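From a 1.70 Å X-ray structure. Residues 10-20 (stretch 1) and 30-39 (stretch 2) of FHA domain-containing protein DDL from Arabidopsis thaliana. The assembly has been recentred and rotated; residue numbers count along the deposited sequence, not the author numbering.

Stretch 1 10-20: ARKPSERWRLY
Stretch 2 (30-39) EPLCLHRQSC

The two stretches run antiparallel, the start of stretch 2 lying beside the end of stretch 1; CA atoms pair Tyr20 with Pro31 at 4.3 Å, Leu19 with Leu32 at 5.0 Å and Lys12 with Ser38 at 4.2 Å. Together they bury 834 Å².

Glu30 (phi/psi -137/149) makes no contact with stretch 1. Pro31 (-76/161, C-gamma endo), its CA-to-CB bond toward stretch 1, packs against two side chains, those of Tyr20 and Arg18. Its CB lies 3.6 Å from the centroid of the Tyr20 ring, only 2° off the ring normal, a CH-pi contact over the face. Its CG is 3.4 Å from NH1 of Arg18, over one face of that guanidinium. Tyr20 (chi1 -73°) starts away from stretch 2, but its end returns to it; Arg18 is m, t, m, with chi4 at 180°.

Leu32 (-85/138; m, t) forms the hydrogen-bonded antiparallel pair with Leu19 (-121/110; t, p). Leu19 N donates to Leu32 O (2.9 Å, 162°) and Leu32 N to Leu19 O (2.8 Å, 165°); these two nearly straight bonds fix the register. Their side chains share a face, CB to CB 4.4 Å. Leu32 O also receives a CA-H contact from Arg18 CA at 3.3 Å, with 124° at the hydrogen.

Cys33 (-64/129; chi1 t) pairs with Arg18 (-136/157) without hydrogen bonds, CA to CA 4.8 Å, both side chains on the opposite face from the leucine pair. Its SG accepts from Arg36 NH1 at 3.5 Å (161°) within stretch 2.

At Leu34 (-125/34) the backbone leaves the extended conformation, yet its N still donates to Trp17 O at 3.0 Å and 141°, although the position of that oxygen is less certain. The CA-to-CB bond of Leu34 points toward stretch 1; with chi1 -146° and chi2 70°, its CB is 4.3 Å from Trp17 CB and its CD1 4.4 Å from Leu19 CD2.

Past Leu34 packing carries most of the contact. His35 (-142/14; chi1 56°, p) has the largest area covered by stretch 1, 119 Å². Arg16 CA sits 3.6 Å from its ring centroid, 20° off the normal, a CH-pi contact over the face. Pro13 CG packs 3.8 Å from His35 CB.

The CA-to-CB bond of Arg36 (-105/3; m, t, t) points away overall, though its CB lies 4.0 Å from Lys12 NZ, which donates a weak hydrogen bond to Arg36 O at 3.2 Å. Lys12 (-65/135) reaches it through chi1 -167°, chi2 163°, chi3 143° and chi4 157°.

Gln37 (-148/169; p, t) presents its O to Pro13 CD at 3.7 Å. Ser38 (-85/-14; chi1 p) packs on backbone, its CB 3.6 Å from Arg11 C and 3.7 Å from Lys12 N.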

# COMPACT_ATOMS: atom_id res chain seq x y z
N ALA A 10 1.99 12.97 5.67
CA ALA A 10 0.84 12.09 5.43
C ALA A 10 -0.30 12.86 4.78
O ALA A 10 -0.65 13.96 5.24
CB ALA A 10 0.36 11.47 6.71
N ARG A 11 -0.89 12.28 3.74
CA ARG A 11 -2.04 12.86 3.05
C ARG A 11 -2.87 11.74 2.44
O ARG A 11 -2.32 10.71 2.03
CB ARG A 11 -1.63 13.81 1.91
CG ARG A 11 -0.79 15.01 2.28
CD ARG A 11 -1.56 16.14 2.96
NE ARG A 11 -0.69 17.31 3.09
CZ ARG A 11 0.24 17.48 4.04
NH1 ARG A 11 0.42 16.57 4.99
NH2 ARG A 11 0.97 18.59 4.05
N LYS A 12 -4.18 11.95 2.40
CA LYS A 12 -5.06 11.05 1.67
C LYS A 12 -4.73 11.14 0.18
O LYS A 12 -4.58 12.26 -0.36
CB LYS A 12 -6.52 11.46 1.94
CG LYS A 12 -7.55 10.45 1.50
CD LYS A 12 -8.91 10.73 2.16
CE LYS A 12 -10.06 10.43 1.18
NZ LYS A 12 -11.44 10.12 1.76
N PRO A 13 -4.63 9.99 -0.51
CA PRO A 13 -4.35 10.03 -1.96
C PRO A 13 -5.58 10.44 -2.76
O PRO A 13 -6.72 10.32 -2.26
CB PRO A 13 -4.00 8.57 -2.29
CG PRO A 13 -4.77 7.79 -1.29
CD PRO A 13 -4.80 8.61 -0.02
N SER A 14 -5.35 10.90 -3.99
CA SER A 14 -6.42 11.10 -4.98
C SER A 14 -6.54 9.93 -5.98
O SER A 14 -7.64 9.60 -6.43
CB SER A 14 -6.24 12.43 -5.71
OG SER A 14 -4.98 12.50 -6.34
N GLU A 15 -5.41 9.30 -6.31
CA GLU A 15 -5.43 8.08 -7.11
C GLU A 15 -6.22 6.98 -6.42
O GLU A 15 -6.10 6.80 -5.21
CB GLU A 15 -4.00 7.59 -7.34
CG GLU A 15 -3.24 8.41 -8.36
CD GLU A 15 -3.16 7.71 -9.70
OE1 GLU A 15 -4.20 7.23 -10.22
OE2 GLU A 15 -2.04 7.65 -10.24
N ARG A 16 -7.03 6.24 -7.18
CA ARG A 16 -7.92 5.24 -6.62
C ARG A 16 -7.24 3.90 -6.38
O ARG A 16 -7.65 2.85 -6.91
CB ARG A 16 -9.20 5.10 -7.46
CG ARG A 16 -10.03 6.38 -7.52
CD ARG A 16 -11.46 6.12 -8.00
NE ARG A 16 -12.31 7.27 -7.68
CZ ARG A 16 -12.55 8.30 -8.50
NH1 ARG A 16 -12.05 8.34 -9.74
NH2 ARG A 16 -13.31 9.29 -8.08
N TRP A 17 -6.22 3.91 -5.55
CA TRP A 17 -5.51 2.67 -5.24
C TRP A 17 -6.45 1.66 -4.57
O TRP A 17 -7.24 2.02 -3.69
CB TRP A 17 -4.36 2.95 -4.29
CG TRP A 17 -3.28 3.78 -4.87
CD1 TRP A 17 -3.14 5.13 -4.75
CD2 TRP A 17 -2.19 3.31 -5.67
NE1 TRP A 17 -1.99 5.54 -5.42
CE2 TRP A 17 -1.39 4.44 -5.97
CE3 TRP A 17 -1.79 2.05 -6.13
CZ2 TRP A 17 -0.22 4.34 -6.75
CZ3 TRP A 17 -0.62 1.95 -6.90
CH2 TRP A 17 0.15 3.10 -7.19
N ARG A 18 -6.36 0.42 -5.00
CA ARG A 18 -7.14 -0.67 -4.41
C ARG A 18 -6.24 -1.87 -4.22
O ARG A 18 -5.23 -1.99 -4.89
CB ARG A 18 -8.33 -1.04 -5.29
CG ARG A 18 -9.36 0.09 -5.47
CD ARG A 18 -10.67 -0.44 -5.98
NE ARG A 18 -10.63 -0.80 -7.39
CZ ARG A 18 -11.68 -1.29 -8.06
NH1 ARG A 18 -12.82 -1.51 -7.43
NH2 ARG A 18 -11.59 -1.59 -9.35
N LEU A 19 -6.61 -2.74 -3.31
CA LEU A 19 -5.80 -3.88 -2.97
C LEU A 19 -6.62 -5.15 -3.24
O LEU A 19 -7.62 -5.42 -2.56
CB LEU A 19 -5.41 -3.80 -1.48
CG LEU A 19 -4.21 -4.58 -0.97
CD1 LEU A 19 -2.91 -4.19 -1.70
CD2 LEU A 19 -4.08 -4.42 0.55
N TYR A 20 -6.22 -5.88 -4.28
CA TYR A 20 -6.84 -7.15 -4.63
C TYR A 20 -6.33 -8.23 -3.69
O TYR A 20 -5.14 -8.26 -3.37
CB TYR A 20 -6.55 -7.48 -6.09
CG TYR A 20 -7.34 -6.59 -7.03
CD1 TYR A 20 -8.51 -7.05 -7.62
CD2 TYR A 20 -6.96 -5.27 -7.26
CE1 TYR A 20 -9.26 -6.25 -8.43
CE2 TYR A 20 -7.71 -4.45 -8.09
CZ TYR A 20 -8.86 -4.96 -8.69
OH TYR A 20 -9.63 -4.17 -9.50
N GLU A 30 -14.20 -8.64 -4.44
CA GLU A 30 -13.91 -7.24 -4.64
C GLU A 30 -12.59 -6.86 -4.01
O GLU A 30 -12.20 -7.44 -2.99
CB GLU A 30 -15.00 -6.37 -4.02
CG GLU A 30 -16.30 -6.39 -4.77
CD GLU A 30 -17.32 -5.49 -4.13
OE1 GLU A 30 -17.88 -5.88 -3.08
OE2 GLU A 30 -17.56 -4.39 -4.68
N PRO A 31 -11.90 -5.87 -4.61
CA PRO A 31 -10.69 -5.39 -3.95
C PRO A 31 -11.07 -4.49 -2.79
O PRO A 31 -12.19 -3.97 -2.71
CB PRO A 31 -10.00 -4.56 -5.05
CG PRO A 31 -11.11 -4.05 -5.85
CD PRO A 31 -12.16 -5.15 -5.87
N LEU A 32 -10.12 -4.32 -1.90
CA LEU A 32 -10.31 -3.43 -0.78
C LEU A 32 -9.96 -2.03 -1.23
O LEU A 32 -8.97 -1.80 -1.94
CB LEU A 32 -9.42 -3.87 0.39
CG LEU A 32 -9.50 -5.33 0.85
CD1 LEU A 32 -8.42 -5.59 1.89
CD2 LEU A 32 -10.89 -5.62 1.39
N CYS A 33 -10.79 -1.08 -0.82
CA CYS A 33 -10.48 0.32 -1.06
C CYS A 33 -9.20 0.65 -0.29
O CYS A 33 -9.08 0.36 0.91
CB CYS A 33 -11.63 1.19 -0.55
SG CYS A 33 -11.27 2.90 -0.73
N LEU A 34 -8.23 1.25 -0.98
CA LEU A 34 -7.01 1.71 -0.32
C LEU A 34 -6.73 3.20 -0.56
O LEU A 34 -5.58 3.62 -0.64
CB LEU A 34 -5.82 0.87 -0.76
CG LEU A 34 -4.74 0.64 0.31
CD1 LEU A 34 -5.22 -0.30 1.43
CD2 LEU A 34 -3.48 0.12 -0.37
N HIS A 35 -7.79 3.99 -0.67
CA HIS A 35 -7.60 5.40 -1.03
C HIS A 35 -8.54 6.35 -0.29
O HIS A 35 -8.65 7.52 -0.66
CB HIS A 35 -7.68 5.63 -2.55
CG HIS A 35 -8.95 5.16 -3.19
ND1 HIS A 35 -10.08 5.95 -3.31
CD2 HIS A 35 -9.27 3.98 -3.77
CE1 HIS A 35 -11.04 5.26 -3.91
NE2 HIS A 35 -10.57 4.07 -4.21
N ARG A 36 -9.19 5.87 0.76
CA ARG A 36 -10.06 6.74 1.56
C ARG A 36 -9.49 7.18 2.92
O ARG A 36 -10.18 7.86 3.70
CB ARG A 36 -11.47 6.15 1.69
CG ARG A 36 -12.32 6.31 0.41
CD ARG A 36 -13.66 5.58 0.51
NE ARG A 36 -14.68 6.02 -0.48
CZ ARG A 36 -14.80 5.53 -1.72
NH1 ARG A 36 -13.98 4.58 -2.15
NH2 ARG A 36 -15.78 5.97 -2.53
N GLN A 37 -8.26 6.79 3.22
CA GLN A 37 -7.57 7.37 4.35
C GLN A 37 -6.08 7.42 4.07
O GLN A 37 -5.61 6.84 3.10
CB GLN A 37 -7.85 6.61 5.64
CG GLN A 37 -7.57 5.16 5.58
CD GLN A 37 -8.35 4.35 6.63
OE1 GLN A 37 -9.59 4.29 6.61
NE2 GLN A 37 -7.64 3.71 7.52
N SER A 38 -5.35 8.13 4.93
CA SER A 38 -3.93 8.36 4.67
C SER A 38 -3.05 7.22 5.15
O SER A 38 -1.87 7.13 4.77
CB SER A 38 -3.49 9.70 5.28
OG SER A 38 -3.73 9.69 6.68
N CYS A 39 -3.61 6.33 5.97
CA CYS A 39 -2.87 5.18 6.48
C CYS A 39 -3.78 3.98 6.71
O CYS A 39 -4.91 4.11 7.21
CB CYS A 39 -2.11 5.58 7.75
SG CYS A 39 -1.07 4.31 8.42